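Peptidyl-tRNA hydrolase (Sulfolobus solfataricus, PDB 1XTY) catalyses the hydrolysis of peptidyl-tRNAs, such as may drop off the ribosome during protein synthesis, releasing the tRNA and the N-acyl amino acid. Local coordinates at residues V32-S37 with E44-W49; V59-N62 with E66-S69. One frame throughout, in Å; residues are numbered along the deposited sequence.

Interaction 1 of 2, residues V32-S37 with E44-W49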
loop_
_atom_site.group_PDB
_atom_site.type_symbol
_atom_site.label_atom_id
_atom_site.label_comp_id
_atom_site.label_asym_id
_atom_site.label_seq_id
_atom_site.Cartn_x
_atom_site.Cartn_y
_atom_site.Cartn_z
ATOM N N VAL A 32 -3.268 -4.627 9.125
ATOM C CA VAL A 32 -3.158 -4.400 10.561
ATOM C C VAL A 32 -4.455 -4.743 11.306
ATOM O O VAL A 32 -4.418 -5.296 12.410
ATOM C CB VAL A 32 -2.739 -2.941 10.858
ATOM C CG1 VAL A 32 -2.781 -2.669 12.361
ATOM C CG2 VAL A 32 -1.325 -2.707 10.329
ATOM N N SER A 33 -5.600 -4.440 10.700
ATOM C CA SER A 33 -6.882 -4.739 11.340
ATOM C C SER A 33 -7.080 -6.255 11.479
ATOM O O SER A 33 -7.667 -6.731 12.453
ATOM C CB SER A 33 -8.039 -4.141 10.534
ATOM O OG SER A 33 -8.217 -4.828 9.308
ATOM N N ILE A 34 -6.584 -7.006 10.503
ATOM C CA ILE A 34 -6.703 -8.461 10.526
ATOM C C ILE A 34 -5.780 -9.058 11.587
ATOM O O ILE A 34 -6.184 -9.925 12.365
ATOM C CB ILE A 34 -6.360 -9.050 9.145
ATOM C CG1 ILE A 34 -7.439 -8.640 8.139
ATOM C CG2 ILE A 34 -6.213 -10.568 9.230
ATOM C CD1 ILE A 34 -7.093 -8.967 6.703
ATOM N N ILE A 35 -4.538 -8.589 11.616
ATOM C CA ILE A 35 -3.565 -9.069 12.586
ATOM C C ILE A 35 -4.029 -8.790 14.017
ATOM O O ILE A 35 -3.820 -9.610 14.917
ATOM C CB ILE A 35 -2.189 -8.406 12.352
ATOM C CG1 ILE A 35 -1.599 -8.910 11.035
ATOM C CG2 ILE A 35 -1.243 -8.714 13.509
ATOM C CD1 ILE A 35 -0.334 -8.185 10.609
ATOM N N ASN A 36 -4.658 -7.638 14.220
ATOM C CA ASN A 36 -5.152 -7.252 15.538
ATOM C C ASN A 36 -6.508 -7.869 15.881
ATOM O O ASN A 36 -7.012 -7.683 16.987
ATOM C CB ASN A 36 -5.261 -5.729 15.647
ATOM C CG ASN A 36 -3.907 -5.047 15.690
ATOM O OD1 ASN A 36 -2.899 -5.666 16.025
ATOM N ND2 ASN A 36 -3.883 -3.759 15.369
ATOM N N SER A 37 -7.099 -8.595 14.940
ATOM C CA SER A 37 -8.395 -9.224 15.189
ATOM C C SER A 37 -8.211 -10.602 15.814
ATOM O O SER A 37 -7.089 -11.050 16.052
ATOM C CB SER A 37 -9.170 -9.393 13.884
ATOM O OG SER A 37 -8.667 -10.497 13.146
ATOM N N GLU A 44 -6.126 -16.672 8.390
ATOM C CA GLU A 44 -5.719 -17.742 7.490
ATOM C C GLU A 44 -5.600 -17.170 6.080
ATOM O O GLU A 44 -4.617 -17.424 5.382
ATOM C CB GLU A 44 -6.745 -18.880 7.511
ATOM C CG GLU A 44 -6.900 -19.540 8.873
ATOM C CD GLU A 44 -7.967 -20.618 8.891
ATOM O OE1 GLU A 44 -9.117 -20.331 8.490
ATOM O OE2 GLU A 44 -7.660 -21.753 9.314
ATOM N N TRP A 45 -6.596 -16.391 5.664
ATOM C CA TRP A 45 -6.560 -15.788 4.336
ATOM C C TRP A 45 -5.365 -14.846 4.198
ATOM O O TRP A 45 -4.738 -14.788 3.141
ATOM C CB TRP A 45 -7.838 -14.994 4.046
ATOM C CG TRP A 45 -9.079 -15.826 3.895
ATOM C CD1 TRP A 45 -9.154 -17.140 3.520
ATOM C CD2 TRP A 45 -10.427 -15.379 4.064
ATOM N NE1 TRP A 45 -10.472 -17.536 3.445
ATOM C CE2 TRP A 45 -11.272 -16.475 3.773
ATOM C CE3 TRP A 45 -11.005 -14.155 4.429
ATOM C CZ2 TRP A 45 -12.667 -16.383 3.838
ATOM C CZ3 TRP A 45 -12.393 -14.063 4.495
ATOM C CH2 TRP A 45 -13.208 -15.176 4.199
ATOM N N LEU A 46 -5.060 -14.099 5.258
ATOM C CA LEU A 46 -3.933 -13.167 5.213
ATOM C C LEU A 46 -2.612 -13.915 5.017
ATOM O O LEU A 46 -1.790 -13.536 4.181
ATOM C CB LEU A 46 -3.880 -12.332 6.499
ATOM C CG LEU A 46 -2.727 -11.325 6.615
ATOM C CD1 LEU A 46 -2.821 -10.291 5.504
ATOM C CD2 LEU A 46 -2.792 -10.645 7.984
ATOM N N ASN A 47 -2.410 -14.982 5.782
ATOM C CA ASN A 47 -1.186 -15.767 5.656
ATOM C C ASN A 47 -1.010 -16.338 4.254
ATOM O O ASN A 47 0.087 -16.300 3.693
ATOM C CB ASN A 47 -1.175 -16.909 6.671
ATOM C CG ASN A 47 -0.989 -16.419 8.088
ATOM O OD1 ASN A 47 -0.050 -15.673 8.380
ATOM N ND2 ASN A 47 -1.878 -16.838 8.981
ATOM N N GLU A 48 -2.088 -16.874 3.690
ATOM C CA GLU A 48 -2.044 -17.442 2.346
ATOM C C GLU A 48 -1.751 -16.349 1.320
ATOM O O GLU A 48 -0.992 -16.553 0.372
ATOM C CB GLU A 48 -3.384 -18.101 2.007
ATOM C CG GLU A 48 -3.846 -19.118 3.035
ATOM C CD GLU A 48 -5.267 -19.590 2.788
ATOM O OE1 GLU A 48 -5.993 -19.820 3.778
ATOM O OE2 GLU A 48 -5.657 -19.737 1.612
ATOM N N TRP A 49 -2.371 -15.190 1.512
ATOM C CA TRP A 49 -2.191 -14.065 0.606
ATOM C C TRP A 49 -0.721 -13.669 0.544
ATOM O O TRP A 49 -0.180 -13.422 -0.533
ATOM C CB TRP A 49 -3.031 -12.887 1.089
ATOM C CG TRP A 49 -2.952 -11.666 0.235
ATOM C CD1 TRP A 49 -3.365 -11.538 -1.063
ATOM C CD2 TRP A 49 -2.498 -10.373 0.644
ATOM N NE1 TRP A 49 -3.200 -10.239 -1.484
ATOM C CE2 TRP A 49 -2.670 -9.502 -0.457
ATOM C CE3 TRP A 49 -1.964 -9.862 1.838
ATOM C CZ2 TRP A 49 -2.327 -8.144 -0.401
ATOM C CZ3 TRP A 49 -1.624 -8.511 1.894
ATOM C CH2 TRP A 49 -1.809 -7.668 0.779
#
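The CD2 methyl of L46 makes the closest approaches of this helix-to-helix contact, meeting two consecutive isoleucines of the facing segment. The CB bonds of I34 and L46 both point across the gap, and the close pair is I34 CG2 with L46 CD2 at 3.6 Å. L46 CB backs this up, lying 4.0 Å from I34 CG2, which therefore rests against both the base and the end of the leucine. The torsions of L46 explain its reach: CG stands anti to the backbone N (chi1 179°), and with chi2 near 62° it is CD2 that continues the chain away from CA. Leucine suits this place because its branch lies one carbon out, beyond the helix surface, while the beta-branched I34 offers a methyl close to its own backbone.

On the looser flank the CB bond of I35 leads off to one side, and its CG1 methylene meets L46 CD2 at 3.7 Å, the two side chains lying at about a right angle. N36 and E44, beyond the contact, are exposed. S37, just past the last helical turn, folds back to it: S37 OG bonds I34 O at 2.7 Å, and S37 N reaches the same oxygen at 3.0 Å. One carbonyl at the helix end is thus gripped twice, with the hydroxyl tilted only 17° from its plane.

Helices 16-35 and 40-51, joined by a short connection, form a helical hairpin in which V31 also touches L46. I34 reaches on to P80 and to P104 of strand 97-106, whereas I35 packs on I35 of the second subunit, placing the contact beside the dimer interface.

Interaction 2 of 2, residues V59-N62 with E66-S69; sequences VKVN and EIIS
E66 faces V61 and N62 across a tight turn from strand to helix, and its long side chain serves both an apolar and a polar role. Its CB bond points to the strand, so that E66 CB lies 4.0 Å from V61 CB and the aliphatic base of the acid rests on valine. From there the chain runs extended beyond CG (chi2 -179°) and carries the carboxylate past V61 to the strand end, where E66 OE1 passes 3.7 Å from V61 CB. OE1 accepts a weak, bent hydrogen bond from the backbone of N62 (N62 N to E66 OE1 3.2 Å, angle at the hydrogen 132°). A water spans the same pair more firmly: it accepts from N62 N at 3.0 Å and donates to E66 OE1 at 2.6 Å. The amide hydrogen just beyond the last strand residue is therefore shared between carboxylate and water, and a glutamate is long enough to supply this acceptor from the first turn of the helix. The backbone N of E66 is itself bonded to S63 OG in the turn.

This is the strand-to-helix half of a beta-alpha-beta crossover, in which helix 64-76 links the parallel strands 56-61 and 81-85 of the mixed sheet.

One residue on, the contact becomes wholly apolar. I67 CG1 meets V61 CG2 at 3.6 Å, the two side chains crossing at about a right angle, and I67 CD1 follows at the greater distance of 4.1 Å from V61 CG2. Beta-branched valine fits the extended backbone of the strand, where V61 also touches V7 of the adjacent strand 2-9; the buried I67 extends from the helix over that strand as well, touching R9.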
loop_
_atom_site.group_PDB
_atom_site.type_symbol
_atom_site.label_atom_id
_atom_site.label_comp_id
_atom_site.label_asym_id
_atom_site.label_seq_id
_atom_site.Cartn_x
_atom_site.Cartn_y
_atom_site.Cartn_z
ATOM N N VAL A 59 -9.310 -1.540 -8.817
ATOM C CA VAL A 59 -10.400 -1.153 -9.699
ATOM C C VAL A 59 -10.914 0.228 -9.324
ATOM O O VAL A 59 -10.482 0.808 -8.326
ATOM C CB VAL A 59 -11.543 -2.183 -9.630
ATOM C CG1 VAL A 59 -11.043 -3.534 -10.119
ATOM C CG2 VAL A 59 -12.058 -2.303 -8.201
ATOM N N LYS A 60 -11.832 0.760 -10.125
ATOM C CA LYS A 60 -12.368 2.088 -9.859
ATOM C C LYS A 60 -13.886 2.189 -9.975
ATOM O O LYS A 60 -14.536 1.327 -10.564
ATOM C CB LYS A 60 -11.723 3.101 -10.809
ATOM C CG LYS A 60 -11.924 2.786 -12.286
ATOM C CD LYS A 60 -11.240 3.818 -13.180
ATOM C CE LYS A 60 -11.393 3.466 -14.654
ATOM N NZ LYS A 60 -10.756 4.475 -15.554
ATOM N N VAL A 61 -14.429 3.249 -9.382
ATOM C CA VAL A 61 -15.860 3.553 -9.405
ATOM C C VAL A 61 -15.937 5.069 -9.517
ATOM O O VAL A 61 -15.025 5.766 -9.082
ATOM C CB VAL A 61 -16.581 3.100 -8.107
ATOM C CG1 VAL A 61 -16.558 1.586 -7.996
ATOM C CG2 VAL A 61 -15.929 3.737 -6.896
ATOM N N ASN A 62 -17.012 5.591 -10.098
ATOM C CA ASN A 62 -17.126 7.035 -10.262
ATOM C C ASN A 62 -18.079 7.741 -9.307
ATOM O O ASN A 62 -18.557 8.837 -9.605
ATOM C CB ASN A 62 -17.516 7.369 -11.703
ATOM C CG ASN A 62 -18.615 6.476 -12.223
ATOM O OD1 ASN A 62 -19.624 6.259 -11.551
ATOM N ND2 ASN A 62 -18.430 5.951 -13.432
ATOM N N GLU A 66 -21.312 4.158 -4.878
ATOM C CA GLU A 66 -20.895 2.843 -5.334
ATOM C C GLU A 66 -19.888 2.223 -4.368
ATOM O O GLU A 66 -19.772 1.001 -4.279
ATOM C CB GLU A 66 -20.331 2.946 -6.748
ATOM C CG GLU A 66 -21.376 3.486 -7.717
ATOM C CD GLU A 66 -20.888 3.584 -9.140
ATOM O OE1 GLU A 66 -19.852 4.243 -9.371
ATOM O OE2 GLU A 66 -21.551 3.007 -10.030
ATOM N N ILE A 67 -19.173 3.063 -3.631
ATOM C CA ILE A 67 -18.217 2.558 -2.656
ATOM C C ILE A 67 -18.971 2.101 -1.409
ATOM O O ILE A 67 -18.675 1.049 -0.849
ATOM C CB ILE A 67 -17.157 3.633 -2.296
ATOM C CG1 ILE A 67 -16.021 3.578 -3.329
ATOM C CG2 ILE A 67 -16.634 3.426 -0.873
ATOM C CD1 ILE A 67 -14.803 4.394 -2.981
ATOM N N ILE A 68 -19.960 2.883 -0.987
ATOM C CA ILE A 68 -20.750 2.536 0.191
ATOM C C ILE A 68 -21.500 1.234 -0.078
ATOM O O ILE A 68 -21.615 0.367 0.791
ATOM C CB ILE A 68 -21.779 3.648 0.525
ATOM C CG1 ILE A 68 -21.057 4.974 0.778
ATOM C CG2 ILE A 68 -22.621 3.236 1.733
ATOM C CD1 ILE A 68 -20.102 4.954 1.958
ATOM N N SER A 69 -22.016 1.108 -1.294
ATOM C CA SER A 69 -22.751 -0.082 -1.686
ATOM C C SER A 69 -21.891 -1.329 -1.517
ATOM O O SER A 69 -22.342 -2.338 -0.982
ATOM C CB SER A 69 -23.200 0.035 -3.143
ATOM O OG SER A 69 -23.759 -1.184 -3.596
HETATM O O HOH W 1 -18.519 3.341 -11.356
#

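In the fold
The two interactions lie on opposite sides of the chain's centre, their own centres 24 Å apart, and share no helix or strand, although helix 40-51 of interaction 1 leads directly into strand 56-61 of interaction 2. Interaction 1 joins two helices far from the centre of the chain, yet is largely buried, the second subunit adding cover; its cross-contact chemistry is purely apolar. Interaction 2 joins a strand to the helix that follows it and is graded: an aliphatic pair is buried against the sheet, while carboxylate, backbone amide and water meet at its more exposed end, just past the end of strand 56-61.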